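Local coordinates for dihydropyrimidinase (Brevibacillus agri, PDB 3SFW), which catalyses the zinc-dependent, reversible hydrolytic ring opening of dihydropyrimidines such as dihydrouracil to N-carbamoyl amino acids, at residues C242-A245 with V246-A250; E217-A220 with T221-I225; P318-F321 with S322-E326; D279-G282 with A283-V286; L94-K97 with G98-L101. All coordinates share one frame; numbering follows the deposited sequence.

All five contacts are local pairings within the amidohydrolase barrel region. Contacts 1 and 2 are the buried ones: each lies along a helix, 243-254 and 214-230, which pack together, the contact centres about 9 Å apart. Both add an i to i+4 salt bridge to the helical backbone bonds. Contacts 3 and 4 are partly buried loop structures, a pi-type turn and a 3-10 turn, which touch with centres about 10 Å apart; contact 3 rests on amide and backbone bonds, contact 4 on an i to i+3 salt bridge and a CH-pi contact. Contact 5, a type II turn with several exposed residues, touches none of the others and relies on a glutamate accepting from a serine.

Contact 1: residues C242-A245 with V246-A250; sequences CADA and VRRIA. With ACT (acetate ion), chain C.
Asp244 and Arg248 run side by side along one flank of helix 243-254 and meet in a salt bridge, Arg248 NE donating to Asp244 OD2 over 3.0 Å. The bond is close to straight (165°). OD2 sits at the edge of the guanidinium, near its plane, and the two flat groups are within 7° of coplanar. A water joins the other ends, donating a hydrogen bond to Asp244 OD1 at 2.9 Å and accepting one from Arg248 NH2 at 2.8 Å. The extended chain of Arg248 and the Asp244 torsion that sets CG anti to its backbone N (chi1 -170°) bring the two groups level. One residue back, Arg247 lays a guanidinium face over Ala243 CB, which is 3.7 Å from NH2. The same NH2 donates to an oxygen of a bound acetate, probably from the crystallisation liquor, whose placing is doubtful because its methyl is modelled too close to the guanidinium.

Backbone bonds from Val246 N to Cys242 O and from Arg247 N to Ala243 O open the helix, the crossover of the beta-alpha-beta unit between strands 234-237 and 258-263, with Cys242 as N-cap. Ala245 packs on Glu217 and Thr221 of helix 214-230, and Arg247 on Glu254 of the second subunit. A carboxylate in the first turn would interact favourably with the positive end of the helix dipole, and its pairing with Arg248 probably stabilises both charges.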
loop_
_atom_site.group_PDB
_atom_site.type_symbol
_atom_site.label_atom_id
_atom_site.label_comp_id
_atom_site.label_asym_id
_atom_site.label_seq_id
_atom_site.Cartn_x
_atom_site.Cartn_y
_atom_site.Cartn_z
ATOM N N CYS A 242 -15.259 7.743 4.599
ATOM C CA CYS A 242 -14.591 6.635 5.287
ATOM C C CYS A 242 -13.165 6.416 4.869
ATOM O O CYS A 242 -12.718 6.858 3.788
ATOM C CB CYS A 242 -15.362 5.329 5.132
ATOM S SG CYS A 242 -15.436 4.679 3.440
ATOM N N ALA A 243 -12.419 5.789 5.774
ATOM C CA ALA A 243 -10.990 5.546 5.555
ATOM C C ALA A 243 -10.729 4.702 4.319
ATOM O O ALA A 243 -9.770 4.975 3.582
ATOM C CB ALA A 243 -10.343 4.873 6.824
ATOM N N ASP A 244 -11.623 3.764 4.010
ATOM C CA ASP A 244 -11.445 2.914 2.826
ATOM C C ASP A 244 -11.326 3.813 1.577
ATOM O O ASP A 244 -10.433 3.621 0.750
ATOM C CB ASP A 244 -12.658 1.996 2.699
ATOM C CG ASP A 244 -12.478 0.905 1.655
ATOM O OD1 ASP A 244 -13.012 -0.199 1.900
ATOM O OD2 ASP A 244 -11.874 1.130 0.575
ATOM N N ALA A 245 -12.212 4.797 1.476
ATOM C CA ALA A 245 -12.201 5.710 0.335
ATOM C C ALA A 245 -11.005 6.659 0.381
ATOM O O ALA A 245 -10.354 6.910 -0.668
ATOM C CB ALA A 245 -13.492 6.476 0.245
ATOM N N VAL A 246 -10.697 7.175 1.569
ATOM C CA VAL A 246 -9.513 8.045 1.700
ATOM C C VAL A 246 -8.246 7.343 1.205
ATOM O O VAL A 246 -7.475 7.903 0.430
ATOM C CB VAL A 246 -9.295 8.481 3.165
ATOM C CG1 VAL A 246 -7.938 9.191 3.293
ATOM C CG2 VAL A 246 -10.444 9.444 3.646
ATOM N N ARG A 247 -8.053 6.090 1.617
ATOM C CA ARG A 247 -6.846 5.340 1.203
ATOM C C ARG A 247 -6.728 5.246 -0.323
ATOM O O ARG A 247 -5.639 5.329 -0.868
ATOM C CB ARG A 247 -6.880 3.893 1.787
ATOM C CG ARG A 247 -6.771 3.909 3.291
ATOM C CD ARG A 247 -7.235 2.575 3.902
ATOM N NE ARG A 247 -7.354 2.699 5.347
ATOM C CZ ARG A 247 -8.027 1.841 6.111
ATOM N NH1 ARG A 247 -8.641 0.809 5.547
ATOM N NH2 ARG A 247 -8.099 2.020 7.423
ATOM N N ARG A 248 -7.849 4.997 -0.996
ATOM C CA ARG A 248 -7.864 4.850 -2.451
ATOM C C ARG A 248 -7.548 6.180 -3.152
ATOM O O ARG A 248 -6.791 6.224 -4.146
ATOM C CB ARG A 248 -9.201 4.317 -2.924
ATOM C CG ARG A 248 -9.388 2.799 -2.627
ATOM C CD ARG A 248 -10.807 2.473 -2.704
ATOM N NE ARG A 248 -11.122 1.083 -2.289
ATOM C CZ ARG A 248 -11.150 0.020 -3.106
ATOM N NH1 ARG A 248 -10.699 0.091 -4.361
ATOM N NH2 ARG A 248 -11.731 -1.096 -2.683
ATOM N N ILE A 249 -8.080 7.258 -2.607
ATOM C CA ILE A 249 -7.832 8.604 -3.169
ATOM C C ILE A 249 -6.365 8.948 -2.951
ATOM O O ILE A 249 -5.679 9.429 -3.868
ATOM C CB ILE A 249 -8.761 9.666 -2.544
ATOM C CG1 ILE A 249 -10.178 9.459 -3.090
ATOM C CG2 ILE A 249 -8.319 11.120 -2.933
ATOM C CD1 ILE A 249 -11.282 10.184 -2.252
ATOM N N ALA A 250 -5.856 8.646 -1.746
ATOM C CA ALA A 250 -4.410 8.911 -1.497
ATOM C C ALA A 250 -3.490 8.123 -2.419
ATOM O O ALA A 250 -2.497 8.691 -2.936
ATOM C CB ALA A 250 -4.044 8.664 -0.019
HETATM C C ACT C . -6.108 5.145 7.849
HETATM O O ACT C . -6.683 4.378 8.660
HETATM O OXT ACT C . -5.253 6.018 8.273
HETATM C CH3 ACT C . -6.461 5.027 6.451
HETATM O O HOH W 1 -13.617 -1.494 -0.619
#

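Contact 2: residues E217-A220 with T221-I225; sequences EGEA and TGRAI
Glu219 and Arg223, one helical turn apart on helix 214-230, converge at a slant and bring their flat ends edge to edge. The carboxylate and guanidinium planes differ by 7°, and the arginine grips side-on with two nitrogens, one to each oxygen: NH1 to Glu219 OE1 at 2.8 Å and NE to Glu219 OE2 at 2.9 Å. Both bonds are nearly straight, and each oxygen uses its syn lone pair, so the pair of bonds fixes the rotation of both groups. Bends make this possible: Glu219 turns at chi2 (-77°), Arg223 at chi3 (38°), and the two chains fold toward each other. Asn186 also donates to Glu219 OE1, while Arg223 NH2 forms a second salt bridge with Asp163. The same two residues pack against their counterparts in the third subunit, Glu219 against Arg223 and Arg223 against Glu219.

A different flank carries Glu217 and Thr221, whose side chains run next to each other in the same direction. Thr221 OG1, placed beside its own backbone N, donates at 2.8 Å to Glu217 O from above the carbonyl plane, and Thr221 N reaches that oxygen too, at 2.9 Å. The oxygen is thus held twice. A water donates to both Glu217 OE2 and Thr221 OG1, whereas Glu217 OE1 is taken by Ser241 and by Arg292 in a salt bridge. A side-on i to i+4 ion pair and a threonine hydroxyl bonded to the carbonyl four residues back are classic features of an alpha-helix, here one of the helices surrounding the amidohydrolase barrel.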
loop_
_atom_site.group_PDB
_atom_site.type_symbol
_atom_site.label_atom_id
_atom_site.label_comp_id
_atom_site.label_asym_id
_atom_site.label_seq_id
_atom_site.Cartn_x
_atom_site.Cartn_y
_atom_site.Cartn_z
ATOM N N GLU A 217 -18.566 1.857 -0.532
ATOM C CA GLU A 217 -18.109 3.196 -0.902
ATOM C C GLU A 217 -16.683 3.082 -1.383
ATOM O O GLU A 217 -16.301 3.664 -2.410
ATOM C CB GLU A 217 -18.212 4.162 0.274
ATOM C CG GLU A 217 -17.559 5.505 -0.050
ATOM C CD GLU A 217 -17.620 6.505 1.094
ATOM O OE1 GLU A 217 -18.519 6.441 1.958
ATOM O OE2 GLU A 217 -16.810 7.425 1.079
ATOM N N GLY A 218 -15.867 2.303 -0.682
ATOM C CA GLY A 218 -14.482 2.110 -1.143
ATOM C C GLY A 218 -14.460 1.548 -2.572
ATOM O O GLY A 218 -13.641 1.966 -3.423
ATOM N N GLU A 219 -15.249 0.507 -2.799
ATOM C CA GLU A 219 -15.228 -0.135 -4.123
ATOM C C GLU A 219 -15.594 0.844 -5.255
ATOM O O GLU A 219 -14.870 0.980 -6.244
ATOM C CB GLU A 219 -16.181 -1.333 -4.174
ATOM C CG GLU A 219 -16.107 -2.115 -5.526
ATOM C CD GLU A 219 -16.844 -1.414 -6.651
ATOM O OE1 GLU A 219 -17.977 -0.904 -6.431
ATOM O OE2 GLU A 219 -16.222 -1.301 -7.751
ATOM N N ALA A 220 -16.658 1.593 -5.055
ATOM C CA ALA A 220 -17.102 2.508 -6.124
ATOM C C ALA A 220 -16.106 3.650 -6.286
ATOM O O ALA A 220 -15.906 4.161 -7.394
ATOM C CB ALA A 220 -18.511 3.039 -5.816
ATOM N N THR A 221 -15.518 4.095 -5.165
ATOM C CA THR A 221 -14.452 5.126 -5.262
ATOM C C THR A 221 -13.326 4.578 -6.128
ATOM O O THR A 221 -12.820 5.267 -7.034
ATOM C CB THR A 221 -13.931 5.515 -3.834
ATOM O OG1 THR A 221 -15.037 6.051 -3.094
ATOM C CG2 THR A 221 -12.829 6.547 -3.953
ATOM N N GLY A 222 -12.854 3.371 -5.814
ATOM C CA GLY A 222 -11.757 2.796 -6.612
ATOM C C GLY A 222 -12.107 2.617 -8.093
ATOM O O GLY A 222 -11.240 2.758 -8.965
ATOM N N ARG A 223 -13.349 2.215 -8.345
ATOM C CA ARG A 223 -13.822 2.019 -9.724
ATOM C C ARG A 223 -13.829 3.355 -10.455
ATOM O O ARG A 223 -13.341 3.450 -11.597
ATOM C CB ARG A 223 -15.214 1.391 -9.727
ATOM C CG ARG A 223 -15.827 1.256 -11.145
ATOM C CD ARG A 223 -16.826 0.078 -11.153
ATOM N NE ARG A 223 -17.600 0.006 -9.901
ATOM C CZ ARG A 223 -18.800 0.537 -9.704
ATOM N NH1 ARG A 223 -19.345 0.501 -8.490
ATOM N NH2 ARG A 223 -19.496 1.027 -10.747
ATOM N N ALA A 224 -14.350 4.399 -9.809
ATOM C CA ALA A 224 -14.378 5.706 -10.495
ATOM C C ALA A 224 -12.933 6.181 -10.756
ATOM O O ALA A 224 -12.624 6.740 -11.827
ATOM C CB ALA A 224 -15.141 6.710 -9.651
ATOM N N ILE A 225 -12.029 5.880 -9.825
ATOM C CA ILE A 225 -10.640 6.299 -9.969
ATOM C C ILE A 225 -9.959 5.556 -11.134
ATOM O O ILE A 225 -9.301 6.175 -11.961
ATOM C CB ILE A 225 -9.848 6.033 -8.661
ATOM C CG1 ILE A 225 -10.156 7.142 -7.668
ATOM C CG2 ILE A 225 -8.336 5.881 -8.973
ATOM C CD1 ILE A 225 -9.726 6.818 -6.239
HETATM O O HOH W 2 -16.368 8.241 -1.576
#

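Contact 3: residues P318-F321 with S322-E326; sequences PFNF and SGQKE
With CG anti to its carbonyl carbon (chi1 -70°) and the chain extended beyond, Gln324 carries its amide back to the loop residues Phe319 and Asn320. Its OE1 accepts from Asn320 N at 2.9 Å, the donor tilted from the carbonyl plane, and more weakly from Asn320 ND2 at 3.1 Å; the two amide planes stand 35° apart. NE2 of Gln324 lies at the edge of the Phe319 ring, 3.8 Å from CD1, and donates to Thr68 and Val69, so both ends of the amide are held.

The backbone then closes a wider, pi-type turn, Lys325 N bonding to Asn320 O five residues back at 2.8 Å. This turn follows barrel strand 311-312, whose loop also supplies the zinc ligand Asp315. Lys325 bends at chi2 (-71°), its CE coming 4.1 Å from Phe319 CB, while its CB lies 4.1 Å from Phe321 CD1, the lysine and Phe321 side chains crossing at about a right angle. Its NZ donates to the carbonyls of Gly338 and Pro336. Asp414 accepts from the backbone N of Phe321 and of Ser322. Within the turn, Glu326 OE1 accepts from Gly323 N at 2.7 Å through its anti lone pair.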
loop_
_atom_site.group_PDB
_atom_site.type_symbol
_atom_site.label_atom_id
_atom_site.label_comp_id
_atom_site.label_asym_id
_atom_site.label_seq_id
_atom_site.Cartn_x
_atom_site.Cartn_y
_atom_site.Cartn_z
ATOM N N PRO A 318 -32.281 18.969 2.835
ATOM C CA PRO A 318 -33.075 18.912 4.076
ATOM C C PRO A 318 -34.500 18.362 3.869
ATOM O O PRO A 318 -35.169 18.677 2.865
ATOM C CB PRO A 318 -33.114 20.377 4.525
ATOM C CG PRO A 318 -33.135 21.127 3.179
ATOM C CD PRO A 318 -32.091 20.358 2.375
ATOM N N PHE A 319 -34.953 17.566 4.835
ATOM C CA PHE A 319 -36.362 17.155 4.902
ATOM C C PHE A 319 -36.777 17.279 6.354
ATOM O O PHE A 319 -36.041 16.841 7.258
ATOM C CB PHE A 319 -36.485 15.694 4.479
ATOM C CG PHE A 319 -36.043 15.429 3.063
ATOM C CD1 PHE A 319 -36.900 15.707 1.992
ATOM C CD2 PHE A 319 -34.764 14.916 2.795
ATOM C CE1 PHE A 319 -36.480 15.508 0.662
ATOM C CE2 PHE A 319 -34.338 14.666 1.449
ATOM C CZ PHE A 319 -35.226 14.920 0.389
ATOM N N ASN A 320 -37.951 17.848 6.592
ATOM C CA ASN A 320 -38.479 17.887 7.942
ATOM C C ASN A 320 -38.587 16.490 8.554
ATOM O O ASN A 320 -38.933 15.510 7.894
ATOM C CB ASN A 320 -39.865 18.544 7.943
ATOM C CG ASN A 320 -39.799 19.988 7.615
ATOM O OD1 ASN A 320 -39.310 20.782 8.407
ATOM N ND2 ASN A 320 -40.241 20.350 6.400
ATOM N N PHE A 321 -38.360 16.430 9.854
ATOM C CA PHE A 321 -38.566 15.212 10.607
ATOM C C PHE A 321 -40.053 14.854 10.584
ATOM O O PHE A 321 -40.417 13.717 10.272
ATOM C CB PHE A 321 -38.152 15.439 12.049
ATOM C CG PHE A 321 -38.247 14.183 12.897
ATOM C CD1 PHE A 321 -37.670 13.001 12.476
ATOM C CD2 PHE A 321 -38.934 14.197 14.105
ATOM C CE1 PHE A 321 -37.732 11.847 13.258
ATOM C CE2 PHE A 321 -38.981 13.050 14.899
ATOM C CZ PHE A 321 -38.385 11.884 14.473
ATOM N N SER A 322 -40.894 15.837 10.874
ATOM C CA SER A 322 -42.341 15.612 10.803
ATOM C C SER A 322 -42.805 15.581 9.340
ATOM O O SER A 322 -42.462 16.477 8.516
ATOM C CB SER A 322 -43.100 16.688 11.586
ATOM O OG SER A 322 -44.491 16.582 11.355
ATOM N N GLY A 323 -43.562 14.551 8.998
ATOM C CA GLY A 323 -44.129 14.473 7.667
ATOM C C GLY A 323 -43.168 13.835 6.674
ATOM O O GLY A 323 -43.465 12.766 6.108
ATOM N N GLN A 324 -42.005 14.477 6.455
ATOM C CA GLN A 324 -41.161 14.064 5.370
ATOM C C GLN A 324 -40.300 12.881 5.780
ATOM O O GLN A 324 -40.360 11.842 5.152
ATOM C CB GLN A 324 -40.289 15.244 4.871
ATOM C CG GLN A 324 -41.138 16.290 4.158
ATOM C CD GLN A 324 -40.296 17.397 3.593
ATOM O OE1 GLN A 324 -39.676 18.163 4.345
ATOM N NE2 GLN A 324 -40.257 17.495 2.268
ATOM N N LYS A 325 -39.509 13.013 6.851
ATOM C CA LYS A 325 -38.723 11.857 7.240
ATOM C C LYS A 325 -39.684 10.689 7.605
ATOM O O LYS A 325 -39.350 9.527 7.389
ATOM C CB LYS A 325 -37.800 12.138 8.449
ATOM C CG LYS A 325 -36.564 13.070 8.149
ATOM C CD LYS A 325 -35.505 12.369 7.270
ATOM C CE LYS A 325 -34.286 13.311 6.973
ATOM N NZ LYS A 325 -33.260 12.552 6.209
ATOM N N GLU A 326 -40.866 11.042 8.111
ATOM C CA GLU A 326 -41.896 10.045 8.498
ATOM C C GLU A 326 -42.453 9.224 7.342
ATOM O O GLU A 326 -43.022 8.153 7.560
ATOM C CB GLU A 326 -43.040 10.728 9.254
ATOM C CG GLU A 326 -42.615 11.390 10.572
ATOM C CD GLU A 326 -43.838 11.859 11.369
ATOM O OE1 GLU A 326 -44.486 12.863 10.954
ATOM O OE2 GLU A 326 -44.223 11.120 12.309
#

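Contact 4: residues D279-G282 with A283-V286; sequences DFEG and AKYV
Lys284 NZ bonds to Glu281 OE1 at 2.8 Å in a salt bridge made on the syn side of the oxygen but 28° out of the carboxylate plane. The two chains run abreast: Lys284 is extended throughout, while Glu281 bends at chi2 (-81°) so that its carboxylate comes level with the ammonium. A water bridges the same pair, donating to Glu281 OE2 and accepting a weak bond from NZ. The lysine has a further partner in Phe321, with which it makes a cation-pi contact.

Phe280 and Ala283 meet on another side of the turn. The methyl CB of Ala283 sits over one ring face in a CH-pi contact, 3.5 Å from the centroid and offset toward CE2 and CZ. Tyr285 turns its ring edge to the carbonyls of Glu281 and Gly282, and its OH is bonded to Pro417 O.

Three successive backbone bonds link residues three apart: Ala283 N to Phe280 O (2.9 Å), Lys284 N to Glu281 O (3.0 Å) and Tyr285 N to Gly282 O (3.0 Å). All approach from above the carbonyl plane, as expected of a short 3-10 helix, set here in the long loop between helices 265-269 and 295-305 of the amidohydrolase barrel.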
loop_
_atom_site.group_PDB
_atom_site.type_symbol
_atom_site.label_atom_id
_atom_site.label_comp_id
_atom_site.label_asym_id
_atom_site.label_seq_id
_atom_site.Cartn_x
_atom_site.Cartn_y
_atom_site.Cartn_z
ATOM N N ASP A 279 -37.309 6.109 19.063
ATOM C CA ASP A 279 -38.505 6.914 18.824
ATOM C C ASP A 279 -38.419 7.537 17.423
ATOM O O ASP A 279 -38.813 8.690 17.246
ATOM C CB ASP A 279 -38.585 8.090 19.816
ATOM C CG ASP A 279 -38.860 7.658 21.244
ATOM O OD1 ASP A 279 -39.706 6.770 21.447
ATOM O OD2 ASP A 279 -38.265 8.273 22.161
ATOM N N PHE A 280 -37.771 6.818 16.510
ATOM C CA PHE A 280 -37.575 7.259 15.116
ATOM C C PHE A 280 -36.583 8.398 14.970
ATOM O O PHE A 280 -36.368 8.874 13.817
ATOM C CB PHE A 280 -38.914 7.653 14.478
ATOM C CG PHE A 280 -38.914 7.640 12.953
ATOM C CD1 PHE A 280 -38.521 6.511 12.253
ATOM C CD2 PHE A 280 -39.225 8.799 12.241
ATOM C CE1 PHE A 280 -38.516 6.495 10.825
ATOM C CE2 PHE A 280 -39.199 8.801 10.795
ATOM C CZ PHE A 280 -38.838 7.636 10.114
ATOM N N GLU A 281 -35.973 8.853 16.076
ATOM C CA GLU A 281 -35.080 10.041 16.007
ATOM C C GLU A 281 -33.904 9.798 15.070
ATOM O O GLU A 281 -33.378 10.749 14.447
ATOM C CB GLU A 281 -34.540 10.470 17.383
ATOM C CG GLU A 281 -35.561 11.145 18.262
ATOM C CD GLU A 281 -35.771 12.631 17.944
ATOM O OE1 GLU A 281 -34.798 13.412 17.909
ATOM O OE2 GLU A 281 -36.946 13.038 17.895
ATOM N N GLY A 282 -33.547 8.524 14.933
ATOM C CA GLY A 282 -32.467 8.088 14.039
ATOM C C GLY A 282 -32.699 8.562 12.593
ATOM O O GLY A 282 -31.725 8.745 11.847
ATOM N N ALA A 283 -33.970 8.718 12.195
ATOM C CA ALA A 283 -34.297 9.113 10.793
ATOM C C ALA A 283 -33.772 10.515 10.479
ATOM O O ALA A 283 -33.514 10.848 9.308
ATOM C CB ALA A 283 -35.788 9.053 10.534
ATOM N N LYS A 284 -33.604 11.332 11.509
ATOM C CA LYS A 284 -32.964 12.659 11.332
ATOM C C LYS A 284 -31.553 12.567 10.722
ATOM O O LYS A 284 -31.072 13.548 10.115
ATOM C CB LYS A 284 -32.857 13.352 12.670
ATOM C CG LYS A 284 -34.214 13.832 13.214
ATOM C CD LYS A 284 -34.038 14.475 14.602
ATOM C CE LYS A 284 -35.310 15.177 15.045
ATOM N NZ LYS A 284 -35.194 15.758 16.445
ATOM N N TYR A 285 -30.894 11.426 10.930
ATOM C CA TYR A 285 -29.483 11.263 10.522
ATOM C C TYR A 285 -29.334 10.364 9.313
ATOM O O TYR A 285 -28.221 9.911 9.008
ATOM C CB TYR A 285 -28.645 10.689 11.702
ATOM C CG TYR A 285 -28.643 11.644 12.860
ATOM C CD1 TYR A 285 -27.698 12.672 12.920
ATOM C CD2 TYR A 285 -29.686 11.627 13.821
ATOM C CE1 TYR A 285 -27.747 13.641 13.929
ATOM C CE2 TYR A 285 -29.720 12.577 14.858
ATOM C CZ TYR A 285 -28.741 13.593 14.888
ATOM O OH TYR A 285 -28.758 14.591 15.855
ATOM N N VAL A 286 -30.450 10.094 8.630
ATOM C CA VAL A 286 -30.419 9.223 7.441
ATOM C C VAL A 286 -30.080 10.076 6.185
ATOM O O VAL A 286 -30.767 11.022 5.881
ATOM C CB VAL A 286 -31.804 8.523 7.243
ATOM C CG1 VAL A 286 -31.929 7.937 5.798
ATOM C CG2 VAL A 286 -31.945 7.416 8.297
HETATM O O HOH W 3 -38.128 15.236 18.157
#

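Contact 5: residues L94-K97 with G98-L101; sequences LTSK and GESL
Ser96 to Glu99 form a type II beta turn, closed by Glu99 N bonding to Ser96 O at 3.1 Å, with Gly98 at the third position in the positive-phi conformation (79°) usual there. The turn belongs to a beta-alpha loop of the barrel, between strand 86-93 and helix 101-112.

Across the turn, the side chain of Glu99 reaches back to the residue that opens it. Its CG is anti to the backbone N (chi1 177°) and the chain is extended, which sets OE1 against Ser96. There OE1 accepts from Ser96 N at 3.3 Å, and weakly from Ser96 OG, also at 3.3 Å. The hydroxyl can join because OG stands between its own backbone N and carbonyl carbon (chi1 54°), on the side of the glutamate. Ser96 thus meets Glu99 through its N, O and OG; the other carboxylate oxygen, OE2, has a weak bond to Ser103 OG.

Further along, Ser100 is the N-cap residue of helix 101-112, its hydroxyl capping a backbone N in the first turn, and Leu101 N donates to Glu136. Thr95 OG1 is bonded to Met125 O and Ser127 OG. The methyl of Thr95 meets the leucine instead, CG2 lying 4.0 Å from Leu101 CD2.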
loop_
_atom_site.group_PDB
_atom_site.type_symbol
_atom_site.label_atom_id
_atom_site.label_comp_id
_atom_site.label_asym_id
_atom_site.label_seq_id
_atom_site.Cartn_x
_atom_site.Cartn_y
_atom_site.Cartn_z
ATOM N N LEU A 94 -30.564 18.172 -11.704
ATOM C CA LEU A 94 -30.821 16.770 -12.004
ATOM C C LEU A 94 -31.422 16.628 -13.389
ATOM O O LEU A 94 -32.136 17.510 -13.853
ATOM C CB LEU A 94 -31.793 16.189 -10.995
ATOM C CG LEU A 94 -31.372 16.374 -9.545
ATOM C CD1 LEU A 94 -32.433 15.651 -8.657
ATOM C CD2 LEU A 94 -29.943 15.793 -9.278
ATOM N N THR A 95 -31.175 15.482 -14.002
ATOM C CA THR A 95 -31.723 15.191 -15.340
ATOM C C THR A 95 -32.435 13.832 -15.325
ATOM O O THR A 95 -32.235 13.019 -14.430
ATOM C CB THR A 95 -30.606 15.128 -16.385
ATOM O OG1 THR A 95 -29.664 14.088 -16.035
ATOM C CG2 THR A 95 -29.884 16.450 -16.455
ATOM N N SER A 96 -33.280 13.602 -16.324
ATOM C CA SER A 96 -33.910 12.290 -16.495
ATOM C C SER A 96 -33.636 11.771 -17.909
ATOM O O SER A 96 -33.461 12.552 -18.836
ATOM C CB SER A 96 -35.426 12.368 -16.213
ATOM O OG SER A 96 -36.050 13.373 -17.004
ATOM N N LYS A 97 -33.550 10.458 -18.064
ATOM C CA LYS A 97 -33.271 9.895 -19.388
ATOM C C LYS A 97 -34.336 10.311 -20.372
ATOM O O LYS A 97 -35.494 10.500 -20.005
ATOM C CB LYS A 97 -33.179 8.380 -19.335
ATOM C CG LYS A 97 -31.927 7.881 -18.682
ATOM C CD LYS A 97 -32.068 6.427 -18.360
ATOM C CE LYS A 97 -31.300 6.082 -17.105
ATOM N NZ LYS A 97 -30.961 4.638 -17.108
ATOM N N GLY A 98 -33.920 10.536 -21.613
ATOM C CA GLY A 98 -34.847 10.953 -22.654
ATOM C C GLY A 98 -35.217 12.424 -22.642
ATOM O O GLY A 98 -35.882 12.886 -23.559
ATOM N N GLU A 99 -34.839 13.152 -21.583
ATOM C CA GLU A 99 -35.063 14.610 -21.516
ATOM C C GLU A 99 -33.751 15.322 -21.924
ATOM O O GLU A 99 -32.661 14.855 -21.578
ATOM C CB GLU A 99 -35.464 15.005 -20.079
ATOM C CG GLU A 99 -35.655 16.511 -19.860
ATOM C CD GLU A 99 -35.376 17.002 -18.399
ATOM O OE1 GLU A 99 -34.633 16.309 -17.636
ATOM O OE2 GLU A 99 -35.832 18.139 -18.070
ATOM N N SER A 100 -33.833 16.400 -22.696
ATOM C CA SER A 100 -32.585 17.106 -23.047
ATOM C C SER A 100 -31.921 17.641 -21.785
ATOM O O SER A 100 -32.598 17.994 -20.802
ATOM C CB SER A 100 -32.829 18.225 -24.019
ATOM O OG SER A 100 -33.314 19.385 -23.382
ATOM N N LEU A 101 -30.603 17.743 -21.826
ATOM C CA LEU A 101 -29.857 18.379 -20.734
ATOM C C LEU A 101 -30.286 19.831 -20.611
ATOM O O LEU A 101 -30.347 20.368 -19.523
ATOM C CB LEU A 101 -28.349 18.323 -21.024
ATOM C CG LEU A 101 -27.738 16.923 -21.214
ATOM C CD1 LEU A 101 -26.252 17.046 -21.508
ATOM C CD2 LEU A 101 -27.978 16.053 -19.945
#